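Local coordinates for PbSGBP-B lipoprotein (Prevotella bryantii B14, PDB 6D2Y) that probably binds polysaccharide at the cell surface as a glycan-binding lipoprotein of a polysaccharide utilization locus, and carries a bound magnesium ion, at residues Met317-Asp322 with Tyr386-Lys391; Ala321-Gly326 with Thr446-Ile451. One frame throughout, in Å; residues are numbered along the deposited sequence.

Contact 1: Met317-Asp322 with Tyr386-Lys391; sequences MLIPAD and YDTGDK
Asp390 OD2 takes two donors, Ala321 N and water 1, where its carboxylate meets Pro320 and Ala321. The backbone N of Ala321 reaches it over 3.3 Å, not in the carboxylate plane but from above it, 49° out. Water 1 donates to the same oxygen, donates again to Asp322 OD2, and accepts from Asp322 N, bridging two carboxylates whose OD2 atoms stand 4.9 Å apart; sharing a donor in this way probably eases the repulsion of like charges. The other oxygen, Asp390 OD1, lies 3.4 Å from Ala321 CB, so the methyl group packs against the carboxylate.

That carboxylate is presented by a type I' turn running from Thr388 to Lys391, in which Gly389 and Asp390 both have positive phi. Two side chains brace the turn, one of them from the residue just before it. Asp387 CG sits between its own backbone N and carbonyl carbon (chi1 65°), and OD1 uses its anti lone pair to take the N-H of Gly389 at 2.8 Å, forming an Asx turn. Thr388 OG1 donates to Lys391 O at 2.6 Å, in the plane of that carbonyl.

Nearer Ile319 the contact is mostly apolar. Ile319 lays CG2 against CA and CB of Asp387, while its CD1 meets the edge of the Tyr386 ring at CD2, 4.1 Å away, the two side chains crossing at about a right angle. Ile319 O takes a weak but nearly straight bond from Thr388 N (3.4 Å, 169°). Leu318 spreads CD2 over Asp390 CA.

The turn leads into strand 393-398 beside the end of strand 311-318, its antiparallel neighbour: Met317 pairs through the backbone with Val393, and on the other flank Leu318 pairs with Lys450 of strand 449-458.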
HETATM    1  N   MSE A 317      -4.401  -8.722   9.859  1.00 40.49           N
HETATM    2  CA  MSE A 317      -5.801  -8.869  10.244  1.00 44.59           C
HETATM    3  C   MSE A 317      -6.392 -10.202   9.789  1.00 50.05           C
HETATM    4  O   MSE A 317      -6.149 -10.655   8.669  1.00 45.55           O
HETATM    5  CB  MSE A 317      -6.609  -7.701   9.667  1.00 43.60           C
HETATM    6  CG  MSE A 317      -8.110  -7.708   9.930  1.00 43.74           C
HETATM    7 SE   MSE A 317      -8.886  -6.226   8.928  0.80 57.64          SE
HETATM    8  CE  MSE A 317     -10.678  -6.152   9.638  1.00 57.72           C
ATOM      9  N   LEU A 318      -7.166 -10.829  10.672  1.00 51.05           N
ATOM     10  CA  LEU A 318      -7.848 -12.079  10.373  1.00 44.61           C
ATOM     11  C   LEU A 318      -9.333 -11.903  10.637  1.00 41.18           C
ATOM     12  O   LEU A 318      -9.728 -11.474  11.727  1.00 47.97           O
ATOM     13  CB  LEU A 318      -7.295 -13.237  11.217  1.00 44.46           C
ATOM     14  CG  LEU A 318      -7.475 -14.670  10.695  1.00 45.14           C
ATOM     15  CD1 LEU A 318      -6.653 -15.640  11.521  1.00 47.88           C
ATOM     16  CD2 LEU A 318      -8.930 -15.115  10.689  1.00 49.75           C
ATOM     17  N   ILE A 319     -10.148 -12.237   9.641  1.00 42.29           N
ATOM     18  CA  ILE A 319     -11.596 -12.334   9.802  1.00 48.68           C
ATOM     19  C   ILE A 319     -12.020 -13.742   9.406  1.00 52.43           C
ATOM     20  O   ILE A 319     -11.880 -14.119   8.233  1.00 46.61           O
ATOM     21  CB  ILE A 319     -12.338 -11.285   8.961  1.00 50.59           C
ATOM     22  CG1 ILE A 319     -11.964  -9.869   9.398  1.00 55.63           C
ATOM     23  CG2 ILE A 319     -13.840 -11.492   9.067  1.00 43.45           C
ATOM     24  CD1 ILE A 319     -12.756  -8.802   8.679  1.00 55.82           C
ATOM     25  N   PRO A 320     -12.529 -14.549  10.335  1.00 56.29           N
ATOM     26  CA  PRO A 320     -12.965 -15.902   9.975  1.00 56.00           C
ATOM     27  C   PRO A 320     -14.086 -15.873   8.947  1.00 53.73           C
ATOM     28  O   PRO A 320     -14.915 -14.961   8.921  1.00 53.28           O
ATOM     29  CB  PRO A 320     -13.444 -16.489  11.308  1.00 56.88           C
ATOM     30  CG  PRO A 320     -12.740 -15.684  12.351  1.00 55.96           C
ATOM     31  CD  PRO A 320     -12.628 -14.302  11.782  1.00 58.93           C
ATOM     32  N   ALA A 321     -14.097 -16.891   8.083  1.00 62.20           N
ATOM     33  CA  ALA A 321     -15.125 -16.977   7.052  1.00 64.54           C
ATOM     34  C   ALA A 321     -16.520 -17.096   7.655  1.00 59.29           C
ATOM     35  O   ALA A 321     -17.489 -16.597   7.074  1.00 53.75           O
ATOM     36  CB  ALA A 321     -14.844 -18.161   6.125  1.00 67.43           C
ATOM     37  N   ASP A 322     -16.642 -17.747   8.811  1.00 57.29           N
ATOM     38  CA  ASP A 322     -17.927 -17.882   9.485  1.00 60.54           C
ATOM     39  C   ASP A 322     -18.289 -16.665  10.329  1.00 54.65           C
ATOM     40  O   ASP A 322     -19.327 -16.681  10.998  1.00 59.25           O
ATOM     41  CB  ASP A 322     -17.935 -19.138  10.362  1.00 64.75           C
ATOM     42  CG  ASP A 322     -16.740 -19.209  11.296  1.00 70.51           C
ATOM     43  OD1 ASP A 322     -16.566 -18.288  12.120  1.00 74.84           O
ATOM     44  OD2 ASP A 322     -15.979 -20.195  11.213  1.00 76.71           O
ATOM     45  N   TYR A 386     -17.680  -9.037   4.293  1.00 62.44           N
ATOM     46  CA  TYR A 386     -16.266  -9.167   3.977  1.00 60.30           C
ATOM     47  C   TYR A 386     -15.575 -10.000   5.047  1.00 60.90           C
ATOM     48  O   TYR A 386     -15.676  -9.700   6.240  1.00 59.53           O
ATOM     49  CB  TYR A 386     -15.582  -7.802   3.858  1.00 56.16           C
ATOM     50  CG  TYR A 386     -14.089  -7.894   3.615  1.00 54.35           C
ATOM     51  CD1 TYR A 386     -13.577  -7.978   2.324  1.00 57.25           C
ATOM     52  CD2 TYR A 386     -13.190  -7.894   4.675  1.00 52.60           C
ATOM     53  CE1 TYR A 386     -12.213  -8.064   2.100  1.00 59.31           C
ATOM     54  CE2 TYR A 386     -11.826  -7.980   4.460  1.00 52.80           C
ATOM     55  CZ  TYR A 386     -11.345  -8.063   3.169  1.00 63.48           C
ATOM     56  OH  TYR A 386      -9.989  -8.148   2.948  1.00 73.72           O
ATOM     57  N   ASP A 387     -14.889 -11.050   4.612  1.00 60.81           N
ATOM     58  CA  ASP A 387     -13.946 -11.799   5.426  1.00 50.07           C
ATOM     59  C   ASP A 387     -12.645 -11.926   4.639  1.00 47.97           C
ATOM     60  O   ASP A 387     -12.527 -11.433   3.510  1.00 54.53           O
ATOM     61  CB  ASP A 387     -14.508 -13.174   5.815  1.00 46.32           C
ATOM     62  CG  ASP A 387     -14.720 -14.083   4.617  1.00 55.67           C
ATOM     63  OD1 ASP A 387     -13.764 -14.784   4.223  1.00 58.05           O
ATOM     64  OD2 ASP A 387     -15.845 -14.098   4.070  1.00 57.68           O
ATOM     65  N   THR A 388     -11.650 -12.588   5.235  1.00 46.71           N
ATOM     66  CA  THR A 388     -10.371 -12.815   4.569  1.00 54.57           C
ATOM     67  C   THR A 388     -10.018 -14.298   4.487  1.00 56.91           C
ATOM     68  O   THR A 388      -8.835 -14.647   4.453  1.00 54.67           O
ATOM     69  CB  THR A 388      -9.241 -12.048   5.264  1.00 60.65           C
ATOM     70  OG1 THR A 388      -8.703 -12.838   6.344  1.00 58.79           O
ATOM     71  CG2 THR A 388      -9.746 -10.718   5.819  1.00 64.80           C
ATOM     72  N   GLY A 389     -11.020 -15.177   4.473  1.00 57.55           N
ATOM     73  CA  GLY A 389     -10.802 -16.596   4.258  1.00 57.66           C
ATOM     74  C   GLY A 389     -10.015 -17.314   5.331  1.00 54.71           C
ATOM     75  O   GLY A 389      -9.416 -18.353   5.046  1.00 57.53           O
ATOM     76  N   ASP A 390     -10.007 -16.795   6.560  1.00 51.38           N
ATOM     77  CA  ASP A 390      -9.261 -17.352   7.688  1.00 51.18           C
ATOM     78  C   ASP A 390      -7.751 -17.245   7.512  1.00 48.42           C
ATOM     79  O   ASP A 390      -7.000 -17.997   8.141  1.00 49.42           O
ATOM     80  CB  ASP A 390      -9.645 -18.811   7.966  1.00 57.49           C
ATOM     81  CG  ASP A 390     -11.142 -19.011   8.078  1.00 67.75           C
ATOM     82  OD1 ASP A 390     -11.771 -19.368   7.060  1.00 71.01           O
ATOM     83  OD2 ASP A 390     -11.689 -18.818   9.185  1.00 70.12           O
ATOM     84  N   LYS A 391      -7.281 -16.328   6.672  1.00 50.90           N
ATOM     85  CA  LYS A 391      -5.862 -16.040   6.550  1.00 52.78           C
ATOM     86  C   LYS A 391      -5.565 -14.655   7.106  1.00 49.64           C
ATOM     87  O   LYS A 391      -6.434 -13.780   7.157  1.00 43.18           O
ATOM     88  CB  LYS A 391      -5.386 -16.122   5.094  1.00 51.79           C
ATOM     89  CG  LYS A 391      -5.439 -17.516   4.486  1.00 53.23           C
ATOM     90  CD  LYS A 391      -6.740 -17.736   3.741  1.00 64.01           C
ATOM     91  CE  LYS A 391      -6.737 -19.046   2.969  1.00 63.74           C
ATOM     92  NZ  LYS A 391      -8.000 -19.223   2.199  1.00 62.63           N
TER
HETATM   93  O   HOH W   1     -14.080 -19.518   9.635  1.00 64.74           O

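Contact 2: Ala321-Gly326 with Thr446-Ile451; sequences ADAGWG and TPIIKI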
ATOM      1  N   ALA A 321     -14.097 -16.891   8.083  1.00 62.20           N
ATOM      2  CA  ALA A 321     -15.125 -16.977   7.052  1.00 64.54           C
ATOM      3  C   ALA A 321     -16.520 -17.096   7.655  1.00 59.29           C
ATOM      4  O   ALA A 321     -17.489 -16.597   7.074  1.00 53.75           O
ATOM      5  CB  ALA A 321     -14.844 -18.161   6.125  1.00 67.43           C
ATOM      6  N   ASP A 322     -16.642 -17.747   8.811  1.00 57.29           N
ATOM      7  CA  ASP A 322     -17.927 -17.882   9.485  1.00 60.54           C
ATOM      8  C   ASP A 322     -18.289 -16.665  10.329  1.00 54.65           C
ATOM      9  O   ASP A 322     -19.327 -16.681  10.998  1.00 59.25           O
ATOM     10  CB  ASP A 322     -17.935 -19.138  10.362  1.00 64.75           C
ATOM     11  CG  ASP A 322     -16.740 -19.209  11.296  1.00 70.51           C
ATOM     12  OD1 ASP A 322     -16.566 -18.288  12.120  1.00 74.84           O
ATOM     13  OD2 ASP A 322     -15.979 -20.195  11.213  1.00 76.71           O
ATOM     14  N   ALA A 323     -17.466 -15.616  10.316  1.00 52.11           N
ATOM     15  CA  ALA A 323     -17.696 -14.426  11.127  1.00 48.98           C
ATOM     16  C   ALA A 323     -17.391 -13.180  10.293  1.00 50.99           C
ATOM     17  O   ALA A 323     -16.563 -12.344  10.646  1.00 55.24           O
ATOM     18  CB  ALA A 323     -16.855 -14.464  12.400  1.00 48.17           C
ATOM     19  N   GLY A 324     -18.087 -13.053   9.167  1.00 49.82           N
ATOM     20  CA  GLY A 324     -17.810 -11.968   8.247  1.00 45.91           C
ATOM     21  C   GLY A 324     -18.136 -10.607   8.833  1.00 52.24           C
ATOM     22  O   GLY A 324     -18.987 -10.460   9.710  1.00 46.59           O
ATOM     23  N   TRP A 325     -17.436  -9.597   8.324  1.00 51.73           N
ATOM     24  CA  TRP A 325     -17.588  -8.209   8.747  1.00 53.91           C
ATOM     25  C   TRP A 325     -18.263  -7.451   7.614  1.00 58.11           C
ATOM     26  O   TRP A 325     -17.639  -7.179   6.583  1.00 63.84           O
ATOM     27  CB  TRP A 325     -16.229  -7.604   9.093  1.00 46.29           C
ATOM     28  CG  TRP A 325     -16.262  -6.139   9.404  1.00 48.53           C
ATOM     29  CD1 TRP A 325     -17.271  -5.450  10.009  1.00 43.82           C
ATOM     30  CD2 TRP A 325     -15.233  -5.184   9.125  1.00 50.02           C
ATOM     31  NE1 TRP A 325     -16.935  -4.121  10.123  1.00 48.53           N
ATOM     32  CE2 TRP A 325     -15.687  -3.933   9.589  1.00 46.28           C
ATOM     33  CE3 TRP A 325     -13.971  -5.265   8.527  1.00 49.26           C
ATOM     34  CZ2 TRP A 325     -14.925  -2.772   9.474  1.00 43.83           C
ATOM     35  CZ3 TRP A 325     -13.217  -4.110   8.415  1.00 52.33           C
ATOM     36  CH2 TRP A 325     -13.695  -2.882   8.887  1.00 49.30           C
ATOM     37  N   GLY A 326     -19.535  -7.111   7.804  1.00 56.48           N
ATOM     38  CA  GLY A 326     -20.305  -6.504   6.738  1.00 57.89           C
ATOM     39  C   GLY A 326     -20.991  -5.207   7.111  1.00 56.66           C
ATOM     40  O   GLY A 326     -21.709  -4.627   6.291  1.00 57.95           O
ATOM     41  N   THR A 446     -22.179 -10.822  12.677  1.00 49.94           N
ATOM     42  CA  THR A 446     -21.521 -11.127  13.945  1.00 51.48           C
ATOM     43  C   THR A 446     -20.032 -11.201  13.643  1.00 55.33           C
ATOM     44  O   THR A 446     -19.464 -12.293  13.511  1.00 61.22           O
ATOM     45  CB  THR A 446     -22.037 -12.432  14.552  1.00 58.97           C
ATOM     46  OG1 THR A 446     -21.873 -13.498  13.607  1.00 63.44           O
ATOM     47  CG2 THR A 446     -23.509 -12.309  14.921  1.00 57.18           C
ATOM     48  N   PRO A 447     -19.367 -10.056  13.516  1.00 54.06           N
ATOM     49  CA  PRO A 447     -17.994 -10.053  13.012  1.00 50.06           C
ATOM     50  C   PRO A 447     -16.972 -10.386  14.086  1.00 49.21           C
ATOM     51  O   PRO A 447     -17.129 -10.052  15.263  1.00 46.82           O
ATOM     52  CB  PRO A 447     -17.815  -8.616  12.513  1.00 45.03           C
ATOM     53  CG  PRO A 447     -18.680  -7.815  13.430  1.00 44.77           C
ATOM     54  CD  PRO A 447     -19.856  -8.694  13.796  1.00 47.18           C
ATOM     55  N   ILE A 448     -15.915 -11.066  13.654  1.00 49.58           N
ATOM     56  CA  ILE A 448     -14.743 -11.344  14.474  1.00 48.85           C
ATOM     57  C   ILE A 448     -13.533 -10.813  13.721  1.00 52.98           C
ATOM     58  O   ILE A 448     -13.236 -11.272  12.611  1.00 54.81           O
ATOM     59  CB  ILE A 448     -14.583 -12.841  14.776  1.00 46.65           C
ATOM     60  CG1 ILE A 448     -15.652 -13.306  15.769  1.00 48.09           C
ATOM     61  CG2 ILE A 448     -13.186 -13.123  15.317  1.00 45.83           C
ATOM     62  CD1 ILE A 448     -15.384 -14.680  16.367  1.00 45.99           C
ATOM     63  N   ILE A 449     -12.847  -9.841  14.313  1.00 44.20           N
ATOM     64  CA  ILE A 449     -11.689  -9.206  13.699  1.00 39.55           C
ATOM     65  C   ILE A 449     -10.514  -9.372  14.645  1.00 43.37           C
ATOM     66  O   ILE A 449     -10.494  -8.786  15.735  1.00 40.99           O
ATOM     67  CB  ILE A 449     -11.934  -7.726  13.384  1.00 40.53           C
ATOM     68  CG1 ILE A 449     -13.026  -7.580  12.328  1.00 41.43           C
ATOM     69  CG2 ILE A 449     -10.637  -7.053  12.956  1.00 41.53           C
ATOM     70  CD1 ILE A 449     -13.578  -6.182  12.219  1.00 42.65           C
ATOM     71  N   LYS A 450      -9.538 -10.168  14.234  1.00 39.93           N
ATOM     72  CA  LYS A 450      -8.317 -10.358  14.994  1.00 36.85           C
ATOM     73  C   LYS A 450      -7.222  -9.496  14.388  1.00 36.02           C
ATOM     74  O   LYS A 450      -7.008  -9.517  13.174  1.00 40.80           O
ATOM     75  CB  LYS A 450      -7.920 -11.832  15.018  1.00 39.60           C
ATOM     76  CG  LYS A 450      -9.018 -12.712  15.591  1.00 43.37           C
ATOM     77  CD  LYS A 450      -8.607 -14.171  15.688  1.00 46.59           C
ATOM     78  CE  LYS A 450      -9.722 -14.998  16.312  1.00 46.93           C
ATOM     79  NZ  LYS A 450      -9.409 -16.451  16.295  1.00 49.93           N
ATOM     80  N   ILE A 451      -6.546  -8.725  15.231  1.00 40.24           N
ATOM     81  CA  ILE A 451      -5.556  -7.758  14.785  1.00 37.40           C
ATOM     82  C   ILE A 451      -4.252  -8.035  15.513  1.00 40.44           C
ATOM     83  O   ILE A 451      -4.248  -8.339  16.711  1.00 42.84           O
ATOM     84  CB  ILE A 451      -6.040  -6.312  15.033  1.00 36.59           C
ATOM     85  CG1 ILE A 451      -7.221  -5.991  14.120  1.00 33.95           C
ATOM     86  CG2 ILE A 451      -4.916  -5.310  14.824  1.00 33.74           C
ATOM     87  CD1 ILE A 451      -7.949  -4.711  14.474  1.00 33.08           C
TER
HETATM   88  O   HOH W   2     -20.747 -12.169  10.388  1.00 50.40           O
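Ile449 CD1 sits over one face of the Trp325 indole, 3.6 Å from CD2 and displaced toward the rim. It makes a CH-pi contact with the five-membered ring, 3.9 Å from the centroid and 22° off the normal. Trp325 CG, anti to the backbone N (chi1 174°), is placed where the same methyl reaches it as well as CD2. Pro447 CB packs obliquely beside the base of this side chain, 3.9 Å from Trp325 CB. Ala323 supplies the other apolar touch, its methyl pointing toward the partner segment and resting 3.7 Å from Ile448 CB.

The backbones touch as well, though the bonding is sparse. Ala323 O accepts a weak bond from Ile448 N at 3.3 Å and also lies close to Pro447 CA, whose C-H points at it. Gly324 O receives a second, more bent CA-H...O contact from Pro447. Water 2 bridges Gly324 O and Thr446 N, but it comes unusually near the carbonyl, and the exact length of that bond is doubtful.

Farther out, Trp325 NE1 donates to Gly328 O, and the ring of Trp377 meets the indole edge-to-face. The tryptophan lies between the two sheets of the sandwich: Leu428 of strand 423-428 packs against Trp325 and Ile449, while Met317 of strand 311-318 touches both from the sheet that includes strand 449-458.

The two contacts illustrate how a single chain segment leaving a strand can be secured at successive points. Contact 1 takes in the end of strand 311-318, and contact 2 the loop that follows; they share Ala321 and Asp322, with centres about 6 Å apart. Contact 1 is partly buried and graded, polar and water-bridged where Ala321 and Asp390 are exposed and apolar around Ile319; contact 2 is buried, dominated by indole and aliphatic packing with sparse backbone bonding. They are also joined directly: Tyr386 O and Trp325 N lie 2.7 Å apart in a probable hydrogen bond, and Met317 CE packs 3.4 Å from Ile449 CG2.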